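Local coordinates for glyceraldehyde-3-phosphate dehydrogenase (Sulfolobus solfataricus, PDB 1B7G), which catalyses the phosphorylating oxidation of D-glyceraldehyde 3-phosphate in glycolysis, using NAD or NADP with a marked preference for NADP, at residues P244-I249 against V278-D283; H221-T226 against V292-A297; V304-I309 against L332-G337; T215-M220 against A257-V262. The protein carries 1 engineered substitution. All coordinates share one frame; numbering follows the deposited sequence.

In the fold
Contacts 1 and 2 are strand pairs of the mixed sheet of the catalytic domain, and contact 4 packs a helix against it. Four neighbouring strands run in the order 219-227, 291-298, 278-288, 246-249: contact 2 pairs the first two, contact 1 the last two, centres about 11 Å apart. Contact 4 sets helix 258-267, the crossover of contact 1, against the chain entering strand 219-227 at catalytic His219. In sequence contact 1 is nested within contact 2, while contact 4 interlocks with both. Contact 3, last and about 21 Å from contact 2 between centres, ties the C-terminal tail, which bonds to strand 246-249, to helix 304-315 beside helix 11-21 of the nucleotide-binding domain; the others lie near His219.

Contact 1: P244-I249 against V278-D283; sequences PRIVLI and VMIFSD
Strand 246-249 runs parallel to the first residues of strand 278-288, edge to edge, and their side chains form two rows, one on each face of the sheet. On the face carrying Ile246, Leu248, Val278 and Ile280, the long Ile280 side chain reaches back so that its CD1 meets Ile246 CG2 at 3.7 Å. Leu248 then lies alongside Ile280, its CD2 settled on Ile280 CB at 3.8 Å. The other face is organised round Ile249, the bump between Met279 and Phe281. Its chi2 of -59° folds CD1 back onto Met279 CB at 3.9 Å, while CG2 sits against Phe281 CE2 at 3.8 Å and CB lies over one face of that ring. Val247 CG2 presses on Met279 CG, 3.8 Å away, so the base of Met279, CB and CG, sits against Val247 and Ile249 before its end turns away toward Met218. Between the two rows the backbone hydrogen bonds alternate from strand to strand; Val247 N points almost straight at Val278 O, 2.7 Å away, and the last rung is Ser282 N to Ile249 O at 2.9 Å. A water also donates to Ile249 O and accepts from Asp283 N. Helix 258-267 connects these strands as a beta-alpha-beta crossover. Strand 291-298 pairs with the far edge of 278-288, the C-terminal tail bonds to Leu248, and helix 139-152 packs against Ile246 and Val278.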
loop_
_atom_site.group_PDB
_atom_site.type_symbol
_atom_site.label_atom_id
_atom_site.label_comp_id
_atom_site.label_asym_id
_atom_site.label_seq_id
_atom_site.Cartn_x
_atom_site.Cartn_y
_atom_site.Cartn_z
ATOM N N PRO A 244 16.581 -10.511 13.865
ATOM C CA PRO A 244 16.240 -9.494 12.899
ATOM C C PRO A 244 16.292 -10.003 11.459
ATOM O O PRO A 244 17.273 -10.513 11.006
ATOM C CB PRO A 244 17.260 -8.392 13.130
ATOM C CG PRO A 244 17.709 -8.589 14.541
ATOM C CD PRO A 244 17.702 -10.094 14.732
ATOM N N ARG A 245 15.229 -9.605 10.722
ATOM C CA ARG A 245 15.082 -9.949 9.328
ATOM C C ARG A 245 14.175 -11.189 9.127
ATOM O O ARG A 245 13.839 -11.553 8.029
ATOM C CB ARG A 245 16.365 -9.986 8.531
ATOM C CG ARG A 245 16.942 -8.589 8.343
ATOM C CD ARG A 245 18.190 -8.546 7.473
ATOM N NE ARG A 245 18.949 -7.327 7.872
ATOM C CZ ARG A 245 20.062 -6.950 7.273
ATOM N NH1 ARG A 245 20.530 -7.617 6.231
ATOM N NH2 ARG A 245 20.699 -5.865 7.722
ATOM N N ILE A 246 13.727 -11.674 10.264
ATOM C CA ILE A 246 12.773 -12.773 10.357
ATOM C C ILE A 246 11.703 -12.333 11.347
ATOM O O ILE A 246 12.035 -11.884 12.457
ATOM C CB ILE A 246 13.372 -14.095 10.825
ATOM C CG1 ILE A 246 14.344 -14.681 9.794
ATOM C CG2 ILE A 246 12.264 -15.130 11.113
ATOM C CD1 ILE A 246 15.121 -15.911 10.296
ATOM N N VAL A 247 10.438 -12.400 10.975
ATOM C CA VAL A 247 9.376 -12.104 11.949
ATOM C C VAL A 247 8.445 -13.335 12.039
ATOM O O VAL A 247 8.400 -14.139 11.110
ATOM C CB VAL A 247 8.556 -10.860 11.639
ATOM C CG1 VAL A 247 9.376 -9.587 11.855
ATOM C CG2 VAL A 247 7.968 -10.864 10.230
ATOM N N LEU A 248 7.680 -13.425 13.096
ATOM C CA LEU A 248 6.750 -14.532 13.289
ATOM C C LEU A 248 5.333 -13.952 13.134
ATOM O O LEU A 248 5.119 -12.773 13.452
ATOM C CB LEU A 248 6.899 -15.215 14.642
ATOM C CG LEU A 248 8.176 -16.045 14.841
ATOM C CD1 LEU A 248 8.239 -16.640 16.234
ATOM C CD2 LEU A 248 8.277 -17.181 13.812
ATOM N N ILE A 249 4.470 -14.756 12.549
ATOM C CA ILE A 249 3.049 -14.386 12.364
ATOM C C ILE A 249 2.213 -15.401 13.159
ATOM O O ILE A 249 2.233 -16.606 12.827
ATOM C CB ILE A 249 2.651 -14.549 10.886
ATOM C CG1 ILE A 249 3.569 -13.818 9.938
ATOM C CG2 ILE A 249 1.172 -14.183 10.662
ATOM C CD1 ILE A 249 3.752 -12.335 10.048
ATOM N N VAL A 278 11.506 -11.966 6.704
ATOM C CA VAL A 278 10.877 -13.267 6.337
ATOM C C VAL A 278 9.730 -13.474 7.295
ATOM O O VAL A 278 9.953 -13.291 8.507
ATOM C CB VAL A 278 11.893 -14.429 6.428
ATOM C CG1 VAL A 278 11.243 -15.805 6.217
ATOM C CG2 VAL A 278 12.965 -14.250 5.352
ATOM N N MET A 279 8.503 -13.746 6.818
ATOM C CA MET A 279 7.329 -13.847 7.661
ATOM C C MET A 279 6.949 -15.308 7.942
ATOM O O MET A 279 6.301 -15.943 7.095
ATOM C CB MET A 279 6.123 -13.137 7.022
ATOM C CG MET A 279 6.201 -11.618 7.005
ATOM S SD MET A 279 5.248 -10.873 5.664
ATOM C CE MET A 279 6.371 -10.901 4.328
ATOM N N ILE A 280 7.447 -15.877 9.037
ATOM C CA ILE A 280 7.203 -17.290 9.324
ATOM C C ILE A 280 5.900 -17.462 10.094
ATOM O O ILE A 280 5.671 -16.807 11.110
ATOM C CB ILE A 280 8.348 -17.928 10.127
ATOM C CG1 ILE A 280 9.640 -17.907 9.306
ATOM C CG2 ILE A 280 7.977 -19.363 10.546
ATOM C CD1 ILE A 280 10.869 -18.393 10.019
ATOM N N PHE A 281 5.036 -18.332 9.570
ATOM C CA PHE A 281 3.776 -18.647 10.250
ATOM C C PHE A 281 4.051 -19.550 11.434
ATOM O O PHE A 281 4.489 -20.695 11.268
ATOM C CB PHE A 281 2.790 -19.308 9.245
ATOM C CG PHE A 281 2.322 -18.247 8.260
ATOM C CD1 PHE A 281 3.067 -17.944 7.138
ATOM C CD2 PHE A 281 1.157 -17.540 8.534
ATOM C CE1 PHE A 281 2.629 -16.982 6.262
ATOM C CE2 PHE A 281 0.720 -16.548 7.659
ATOM C CZ PHE A 281 1.471 -16.275 6.543
ATOM N N SER A 282 3.936 -18.993 12.643
ATOM C CA SER A 282 4.288 -19.684 13.859
ATOM C C SER A 282 3.492 -20.938 14.162
ATOM O O SER A 282 4.129 -21.919 14.613
ATOM C CB SER A 282 4.272 -18.749 15.090
ATOM O OG SER A 282 2.966 -18.413 15.477
ATOM N N ASP A 283 2.268 -21.070 13.683
ATOM C CA ASP A 283 1.526 -22.318 13.810
ATOM C C ASP A 283 2.034 -23.357 12.817
ATOM O O ASP A 283 1.703 -24.530 13.010
ATOM C CB ASP A 283 0.030 -22.079 13.517
ATOM C CG ASP A 283 -0.714 -21.464 14.674
ATOM O OD1 ASP A 283 -0.094 -21.102 15.695
ATOM O OD2 ASP A 283 -1.955 -21.327 14.587
HETATM O O HOH W 1 0.703 -18.895 12.328
#

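Contact 2: H221-T226 against V292-A297; sequences HFINIT and VMLMYA
Strands 221-226 and 292-297 run antiparallel, their axes 161° apart, with His221-Tyr296, Ile223-Leu294 and Ile225-Val292 as hydrogen-bonded pairs; Ile225 N to Val292 O is short, at 2.7 Å, and nearly linear. His221 and Tyr296 make the most intimate side-chain contact. Tyr296 CG takes the crowded position between its backbone N and carbonyl carbon, which swings the phenol across the strand until His221 CB lies over its face, 3.6 Å from the ring centroid, in a CH-pi contact. The two rings are inclined at 34°, and Tyr296 CE1 comes over one face of the imidazole. His221 ND1 reaches Tyr296 OH at 2.8 Å, but the bond is strongly bent and weak. The imidazole's other nitrogen, NE2, is hydrogen-bonded to Asn140 OD1, and Asn140 belongs to the inorganic phosphate site; His221, on the same strand of the catalytic domain as catalytic His219, is thus placed to act as a second-shell residue to that site, with Tyr296 behind it. Further along this face, Ile223 lies beside Leu294, CG1 to CD1 at 3.7 Å. The reverse face holds Phe222 next to Met295, with Met295 CB 3.5 Å from Phe222 CD1. There Met295 SD stands at the ring edge, 5.3 Å from the Phe222 centroid, a Met-aromatic contact. Beyond it Asn224 ND2, hydrogen-bonded to Glu291 OE2, lies 3.7 Å from Met293 CG.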
loop_
_atom_site.group_PDB
_atom_site.type_symbol
_atom_site.label_atom_id
_atom_site.label_comp_id
_atom_site.label_asym_id
_atom_site.label_seq_id
_atom_site.Cartn_x
_atom_site.Cartn_y
_atom_site.Cartn_z
ATOM N N HIS A 221 6.799 -19.716 0.807
ATOM C CA HIS A 221 7.645 -20.902 0.779
ATOM C C HIS A 221 7.101 -21.997 1.711
ATOM O O HIS A 221 6.604 -21.765 2.761
ATOM C CB HIS A 221 9.114 -20.679 1.200
ATOM C CG HIS A 221 9.857 -19.707 0.320
ATOM N ND1 HIS A 221 11.246 -19.759 0.193
ATOM C CD2 HIS A 221 9.439 -18.696 -0.443
ATOM C CE1 HIS A 221 11.600 -18.780 -0.673
ATOM N NE2 HIS A 221 10.533 -18.128 -1.027
ATOM N N PHE A 222 7.338 -23.246 1.268
ATOM C CA PHE A 222 6.863 -24.372 2.115
ATOM C C PHE A 222 8.056 -25.314 2.243
ATOM O O PHE A 222 8.599 -25.726 1.209
ATOM C CB PHE A 222 5.665 -25.072 1.489
ATOM C CG PHE A 222 4.497 -24.141 1.251
ATOM C CD1 PHE A 222 3.650 -23.810 2.291
ATOM C CD2 PHE A 222 4.299 -23.556 0.015
ATOM C CE1 PHE A 222 2.596 -22.928 2.080
ATOM C CE2 PHE A 222 3.249 -22.669 -0.201
ATOM C CZ PHE A 222 2.396 -22.362 0.839
ATOM N N ILE A 223 8.590 -25.413 3.456
ATOM C CA ILE A 223 9.917 -26.029 3.514
ATOM C C ILE A 223 10.056 -27.168 4.510
ATOM O O ILE A 223 9.301 -27.336 5.421
ATOM C CB ILE A 223 11.043 -25.030 3.850
ATOM C CG1 ILE A 223 10.831 -24.557 5.290
ATOM C CG2 ILE A 223 11.112 -23.851 2.895
ATOM C CD1 ILE A 223 12.145 -24.011 5.857
ATOM N N ASN A 224 11.005 -28.012 4.109
ATOM C CA ASN A 224 11.292 -29.209 4.900
ATOM C C ASN A 224 12.820 -29.247 5.094
ATOM O O ASN A 224 13.544 -29.403 4.130
ATOM C CB ASN A 224 10.799 -30.444 4.171
ATOM C CG ASN A 224 11.172 -31.735 4.887
ATOM O OD1 ASN A 224 12.318 -32.057 5.225
ATOM N ND2 ASN A 224 10.145 -32.538 5.144
ATOM N N ILE A 225 13.183 -29.151 6.373
ATOM C CA ILE A 225 14.624 -29.129 6.695
ATOM C C ILE A 225 14.968 -30.409 7.468
ATOM O O ILE A 225 14.215 -30.866 8.321
ATOM C CB ILE A 225 14.949 -27.903 7.575
ATOM C CG1 ILE A 225 14.725 -26.562 6.851
ATOM C CG2 ILE A 225 16.401 -27.947 8.079
ATOM C CD1 ILE A 225 14.682 -25.400 7.843
ATOM N N THR A 226 16.134 -31.000 7.109
ATOM C CA THR A 226 16.595 -32.148 7.898
ATOM C C THR A 226 17.869 -31.710 8.643
ATOM O O THR A 226 18.738 -31.130 7.990
ATOM C CB THR A 226 16.934 -33.380 7.041
ATOM O OG1 THR A 226 15.803 -33.686 6.254
ATOM C CG2 THR A 226 17.323 -34.560 7.938
ATOM N N VAL A 292 12.262 -30.643 10.468
ATOM C CA VAL A 292 11.564 -29.392 10.703
ATOM C C VAL A 292 10.735 -29.050 9.439
ATOM O O VAL A 292 11.246 -29.078 8.318
ATOM C CB VAL A 292 12.532 -28.232 10.967
ATOM C CG1 VAL A 292 11.752 -26.924 11.076
ATOM C CG2 VAL A 292 13.312 -28.448 12.262
ATOM N N MET A 293 9.492 -28.673 9.659
ATOM C CA MET A 293 8.668 -28.200 8.544
ATOM C C MET A 293 8.093 -26.830 8.950
ATOM O O MET A 293 7.973 -26.612 10.127
ATOM C CB MET A 293 7.570 -29.184 8.175
ATOM C CG MET A 293 7.977 -30.226 7.146
ATOM S SD MET A 293 6.717 -31.496 6.833
ATOM C CE MET A 293 6.802 -32.400 8.358
ATOM N N LEU A 294 7.957 -25.913 8.012
ATOM C CA LEU A 294 7.315 -24.623 8.277
ATOM C C LEU A 294 6.986 -23.909 6.961
ATOM O O LEU A 294 7.458 -24.248 5.857
ATOM C CB LEU A 294 8.143 -23.741 9.217
ATOM C CG LEU A 294 9.569 -23.417 8.748
ATOM C CD1 LEU A 294 9.589 -22.188 7.870
ATOM C CD2 LEU A 294 10.491 -23.244 9.965
ATOM N N MET A 295 6.202 -22.837 7.029
ATOM C CA MET A 295 5.931 -22.063 5.805
ATOM C C MET A 295 6.090 -20.581 6.127
ATOM O O MET A 295 5.915 -20.159 7.294
ATOM C CB MET A 295 4.469 -22.349 5.321
ATOM C CG MET A 295 3.499 -21.913 6.415
ATOM S SD MET A 295 1.814 -21.908 5.885
ATOM C CE MET A 295 1.372 -23.597 5.763
ATOM N N TYR A 296 6.409 -19.800 5.110
ATOM C CA TYR A 296 6.602 -18.364 5.346
ATOM C C TYR A 296 6.244 -17.569 4.112
ATOM O O TYR A 296 6.243 -18.083 2.966
ATOM C CB TYR A 296 8.042 -18.114 5.873
ATOM C CG TYR A 296 9.183 -18.621 5.031
ATOM C CD1 TYR A 296 9.596 -17.929 3.884
ATOM C CD2 TYR A 296 9.889 -19.751 5.369
ATOM C CE1 TYR A 296 10.650 -18.398 3.128
ATOM C CE2 TYR A 296 10.963 -20.210 4.631
ATOM C CZ TYR A 296 11.325 -19.545 3.491
ATOM O OH TYR A 296 12.351 -20.024 2.720
ATOM N N ALA A 297 5.947 -16.276 4.355
ATOM C CA ALA A 297 5.728 -15.348 3.257
ATOM C C ALA A 297 6.965 -14.512 2.978
ATOM O O ALA A 297 7.778 -14.253 3.895
ATOM C CB ALA A 297 4.533 -14.413 3.532
#

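Contact 3: V304-I309 against L332-G337; sequences VVPENI and LGILKG
A Schellman motif closes helix 321-331, with Gly333 at a positive phi of 67°, and the residue just before that glycine, Leu332, supplies most of the contact with helix 304-315. Its CB leaves the backbone toward the helix but stays short of contact, and CG, anti to its own carbonyl carbon, carries the fork onward. A chi2 of -175° sets CD1 anti to CA, so it extends straight out to Pro306, and CD1 is the Leu332 atom that makes these contacts. It comes down 4.1 Å from Pro306 CB and equally close to Pro306 CA, and is flanked one turn further on by Ile309 CG1 at 4.3 Å. Val305 CG1, 4.4 Å from Leu332 CD1, completes the set, from two adjacent residues and one a turn on. Leu332 also touches Ala19 and Gln23, so helix 11-21 of the Rossmann-type nucleotide-binding domain joins the same apolar patch; Val305 lies near Ile12, which by similarity binds NAD. The packing is loose and purely apolar. Ile334, just past the glycine, reaches the same proline from another direction, its CD1 lying 4.2 Å from Pro306 CG. Within 304-309, Val304 O takes two donors from one residue: Asn308 N, and Asn308 ND2 at 3.0 Å, which approaches from above the carbonyl plane.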
loop_
_atom_site.group_PDB
_atom_site.type_symbol
_atom_site.label_atom_id
_atom_site.label_comp_id
_atom_site.label_asym_id
_atom_site.label_seq_id
_atom_site.Cartn_x
_atom_site.Cartn_y
_atom_site.Cartn_z
ATOM N N VAL A 304 15.312 -7.656 -0.243
ATOM C CA VAL A 304 16.732 -7.479 -0.508
ATOM C C VAL A 304 17.256 -6.077 -0.205
ATOM O O VAL A 304 18.479 -5.868 -0.330
ATOM C CB VAL A 304 17.199 -7.915 -1.894
ATOM C CG1 VAL A 304 16.940 -9.406 -2.116
ATOM C CG2 VAL A 304 16.627 -7.109 -3.046
ATOM N N VAL A 305 16.417 -5.133 0.129
ATOM C CA VAL A 305 16.886 -3.771 0.434
ATOM C C VAL A 305 17.934 -3.711 1.513
ATOM O O VAL A 305 19.052 -3.259 1.191
ATOM C CB VAL A 305 15.664 -2.862 0.683
ATOM C CG1 VAL A 305 16.046 -1.448 1.109
ATOM C CG2 VAL A 305 14.897 -2.811 -0.655
ATOM N N PRO A 306 17.739 -4.199 2.731
ATOM C CA PRO A 306 18.744 -4.210 3.764
ATOM C C PRO A 306 19.979 -4.993 3.364
ATOM O O PRO A 306 21.121 -4.549 3.649
ATOM C CB PRO A 306 18.063 -4.710 5.017
ATOM C CG PRO A 306 16.891 -5.498 4.493
ATOM C CD PRO A 306 16.486 -4.863 3.190
ATOM N N GLU A 307 19.856 -6.075 2.594
ATOM C CA GLU A 307 20.953 -6.851 2.090
ATOM C C GLU A 307 21.877 -6.030 1.194
ATOM O O GLU A 307 23.102 -6.128 1.289
ATOM C CB GLU A 307 20.465 -8.098 1.279
ATOM C CG GLU A 307 19.515 -8.984 2.077
ATOM C CD GLU A 307 20.096 -9.513 3.367
ATOM O OE1 GLU A 307 21.332 -9.683 3.394
ATOM O OE2 GLU A 307 19.384 -9.686 4.390
ATOM N N ASN A 308 21.309 -5.164 0.356
ATOM C CA ASN A 308 22.130 -4.331 -0.519
ATOM C C ASN A 308 22.920 -3.299 0.316
ATOM O O ASN A 308 24.082 -2.998 -0.019
ATOM C CB ASN A 308 21.281 -3.637 -1.578
ATOM C CG ASN A 308 21.056 -4.431 -2.841
ATOM O OD1 ASN A 308 21.860 -4.385 -3.772
ATOM N ND2 ASN A 308 19.959 -5.177 -2.890
ATOM N N ILE A 309 22.310 -2.807 1.398
ATOM C CA ILE A 309 23.037 -1.868 2.264
ATOM C C ILE A 309 24.233 -2.539 2.924
ATOM O O ILE A 309 25.386 -2.042 2.878
ATOM C CB ILE A 309 22.112 -1.218 3.294
ATOM C CG1 ILE A 309 20.978 -0.435 2.647
ATOM C CG2 ILE A 309 22.953 -0.272 4.196
ATOM C CD1 ILE A 309 21.399 0.550 1.565
ATOM N N LEU A 332 16.554 1.267 9.135
ATOM C CA LEU A 332 15.475 0.968 8.156
ATOM C C LEU A 332 14.243 0.439 8.849
ATOM O O LEU A 332 13.309 -0.019 8.167
ATOM C CB LEU A 332 15.990 -0.046 7.135
ATOM C CG LEU A 332 17.152 0.438 6.250
ATOM C CD1 LEU A 332 17.476 -0.629 5.213
ATOM C CD2 LEU A 332 16.789 1.735 5.533
ATOM N N GLY A 333 14.308 0.387 10.168
ATOM C CA GLY A 333 13.222 -0.084 11.003
ATOM C C GLY A 333 12.936 -1.570 10.814
ATOM O O GLY A 333 11.765 -1.957 10.799
ATOM N N ILE A 334 13.980 -2.383 10.741
ATOM C CA ILE A 334 13.840 -3.824 10.543
ATOM C C ILE A 334 13.376 -4.460 11.844
ATOM O O ILE A 334 13.760 -4.031 12.930
ATOM C CB ILE A 334 15.154 -4.443 10.052
ATOM C CG1 ILE A 334 15.614 -3.882 8.708
ATOM C CG2 ILE A 334 15.086 -5.967 9.971
ATOM C CD1 ILE A 334 14.556 -3.838 7.615
ATOM N N LEU A 335 12.476 -5.431 11.772
ATOM C CA LEU A 335 11.937 -6.046 12.973
ATOM C C LEU A 335 12.438 -7.434 13.280
ATOM O O LEU A 335 12.970 -8.126 12.440
ATOM C CB LEU A 335 10.392 -6.124 12.771
ATOM C CG LEU A 335 9.692 -4.792 12.512
ATOM C CD1 LEU A 335 8.219 -5.035 12.116
ATOM C CD2 LEU A 335 9.770 -3.895 13.748
ATOM N N LYS A 336 12.110 -7.927 14.468
ATOM C CA LYS A 336 12.330 -9.330 14.833
ATOM C C LYS A 336 11.126 -9.689 15.720
ATOM O O LYS A 336 10.333 -8.791 15.993
ATOM C CB LYS A 336 13.644 -9.573 15.598
ATOM C CG LYS A 336 13.578 -8.886 16.983
ATOM C CD LYS A 336 14.843 -9.199 17.794
ATOM C CE LYS A 336 14.723 -8.317 19.083
ATOM N NZ LYS A 336 15.886 -8.653 19.966
ATOM N N GLY A 337 10.986 -10.922 16.149
ATOM C CA GLY A 337 9.913 -11.341 17.029
ATOM C C GLY A 337 8.595 -11.443 16.246
ATOM O O GLY A 337 8.610 -11.599 15.021
#

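Contact 4: T215-M220 against A257-V262; sequences TTLMHM and ATAELV
Met218 leaves the backbone with CG anti to its carbonyl carbon and then runs fully extended, chi2 -180° and chi3 -164°, so that its sulfur and methyl slide along the first turn of helix 258-267. Thr258, with OG1 in the crowded position between N and the carbonyl carbon and CG2 anti to that carbon, offers its CB to Met218 SD at 3.8 Å. Past the sulfur, Met218 CE rests against both Leu261 CB and Val262 CG2, 3.9 Å from each. Leu217 works on the other side of Val262: its CD1 meets Val262 CG2 at 3.8 Å and presses on Ala259 CA at 3.5 Å, the tight spot of the interface. Met220 adds a lighter touch, its CG approaching Thr258 CG2. The polar link goes through one water, which donates to Met218 O and is also hydrogen-bonded to Thr215 OG1 and, at 2.6 Å, to Thr258 OG1. In this way the loop before catalytic His219 is held to the N-terminal turn of the helix, for which Ala257 is the N-cap residue. Leu217 O accepts from Gln300 NE2, a residue that by similarity binds NAD. Underneath, Met218, Met220 and Leu261 rest on strands 278-288 and 291-298 through Met279, Phe281 and Ala297, while Gln171 of the second subunit packs on Leu217 and Ala259.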
loop_
_atom_site.group_PDB
_atom_site.type_symbol
_atom_site.label_atom_id
_atom_site.label_comp_id
_atom_site.label_asym_id
_atom_site.label_seq_id
_atom_site.Cartn_x
_atom_site.Cartn_y
_atom_site.Cartn_z
ATOM N N THR A 215 -1.217 -13.956 -8.065
ATOM C CA THR A 215 -1.268 -13.069 -6.919
ATOM C C THR A 215 -0.237 -11.952 -7.089
ATOM O O THR A 215 0.710 -12.207 -7.819
ATOM C CB THR A 215 -1.081 -13.782 -5.588
ATOM O OG1 THR A 215 -1.190 -12.788 -4.544
ATOM C CG2 THR A 215 0.252 -14.533 -5.452
ATOM N N THR A 216 -0.388 -10.751 -6.520
ATOM C CA THR A 216 0.634 -9.735 -6.747
ATOM C C THR A 216 1.421 -9.367 -5.478
ATOM O O THR A 216 2.466 -8.730 -5.598
ATOM C CB THR A 216 0.030 -8.375 -7.256
ATOM O OG1 THR A 216 -0.932 -7.956 -6.284
ATOM C CG2 THR A 216 -0.707 -8.565 -8.581
ATOM N N LEU A 217 0.952 -9.778 -4.329
ATOM C CA LEU A 217 1.477 -9.235 -3.086
ATOM C C LEU A 217 2.778 -9.818 -2.586
ATOM O O LEU A 217 3.676 -9.066 -2.212
ATOM C CB LEU A 217 0.382 -9.349 -2.022
ATOM C CG LEU A 217 -0.975 -8.727 -2.433
ATOM C CD1 LEU A 217 -1.938 -8.710 -1.254
ATOM C CD2 LEU A 217 -0.755 -7.297 -2.945
ATOM N N MET A 218 2.870 -11.130 -2.453
ATOM C CA MET A 218 3.999 -11.788 -1.793
ATOM C C MET A 218 4.132 -13.217 -2.334
ATOM O O MET A 218 3.096 -13.799 -2.706
ATOM C CB MET A 218 3.640 -11.959 -0.306
ATOM C CG MET A 218 3.834 -10.725 0.567
ATOM S SD MET A 218 3.406 -10.984 2.271
ATOM C CE MET A 218 3.275 -9.255 2.824
ATOM N N HIS A 219 5.328 -13.738 -2.203
ATOM C CA HIS A 219 5.608 -15.133 -2.441
ATOM C C HIS A 219 5.352 -15.896 -1.147
ATOM O O HIS A 219 5.364 -15.277 -0.077
ATOM C CB HIS A 219 7.097 -15.330 -2.747
ATOM C CG HIS A 219 7.640 -14.571 -3.900
ATOM N ND1 HIS A 219 7.137 -14.643 -5.168
ATOM C CD2 HIS A 219 8.692 -13.707 -3.982
ATOM C CE1 HIS A 219 7.839 -13.916 -5.997
ATOM N NE2 HIS A 219 8.823 -13.332 -5.278
ATOM N N MET A 220 5.297 -17.230 -1.254
ATOM C CA MET A 220 5.263 -18.092 -0.118
ATOM C C MET A 220 6.174 -19.300 -0.323
ATOM O O MET A 220 6.330 -19.851 -1.416
ATOM C CB MET A 220 3.890 -18.602 0.369
ATOM C CG MET A 220 3.183 -17.600 1.285
ATOM S SD MET A 220 1.680 -18.211 2.018
ATOM C CE MET A 220 2.388 -19.249 3.339
ATOM N N ALA A 257 -2.837 -14.460 6.054
ATOM C CA ALA A 257 -3.152 -14.337 4.623
ATOM C C ALA A 257 -2.223 -13.258 4.092
ATOM O O ALA A 257 -1.986 -12.285 4.877
ATOM C CB ALA A 257 -4.609 -14.118 4.410
ATOM N N THR A 258 -1.561 -13.424 2.979
ATOM C CA THR A 258 -0.599 -12.394 2.534
ATOM C C THR A 258 -1.256 -11.018 2.401
ATOM O O THR A 258 -0.644 -10.015 2.799
ATOM C CB THR A 258 0.153 -12.787 1.279
ATOM O OG1 THR A 258 -0.735 -12.973 0.166
ATOM C CG2 THR A 258 0.944 -14.083 1.531
ATOM N N ALA A 259 -2.520 -10.934 1.939
ATOM C CA ALA A 259 -3.242 -9.672 1.847
ATOM C C ALA A 259 -3.464 -9.026 3.216
ATOM O O ALA A 259 -3.417 -7.802 3.330
ATOM C CB ALA A 259 -4.593 -9.862 1.099
ATOM N N GLU A 260 -3.719 -9.785 4.272
ATOM C CA GLU A 260 -3.858 -9.261 5.617
ATOM C C GLU A 260 -2.525 -8.787 6.177
ATOM O O GLU A 260 -2.498 -7.826 6.961
ATOM C CB GLU A 260 -4.464 -10.344 6.559
ATOM C CG GLU A 260 -5.948 -10.534 6.147
ATOM C CD GLU A 260 -6.549 -11.790 6.732
ATOM O OE1 GLU A 260 -5.785 -12.718 7.133
ATOM O OE2 GLU A 260 -7.796 -11.874 6.801
ATOM N N LEU A 261 -1.430 -9.419 5.740
ATOM C CA LEU A 261 -0.092 -8.974 6.153
ATOM C C LEU A 261 0.210 -7.650 5.464
ATOM O O LEU A 261 0.728 -6.764 6.146
ATOM C CB LEU A 261 0.973 -10.043 5.866
ATOM C CG LEU A 261 0.839 -11.304 6.754
ATOM C CD1 LEU A 261 1.747 -12.417 6.297
ATOM C CD2 LEU A 261 1.083 -10.975 8.219
ATOM N N VAL A 262 -0.171 -7.484 4.187
ATOM C CA VAL A 262 0.030 -6.175 3.515
ATOM C C VAL A 262 -0.747 -5.121 4.307
ATOM O O VAL A 262 -0.279 -4.037 4.596
ATOM C CB VAL A 262 -0.416 -6.155 2.063
ATOM C CG1 VAL A 262 -0.403 -4.748 1.399
ATOM C CG2 VAL A 262 0.478 -7.056 1.213
HETATM O O HOH W 2 0.488 -13.058 -2.173
#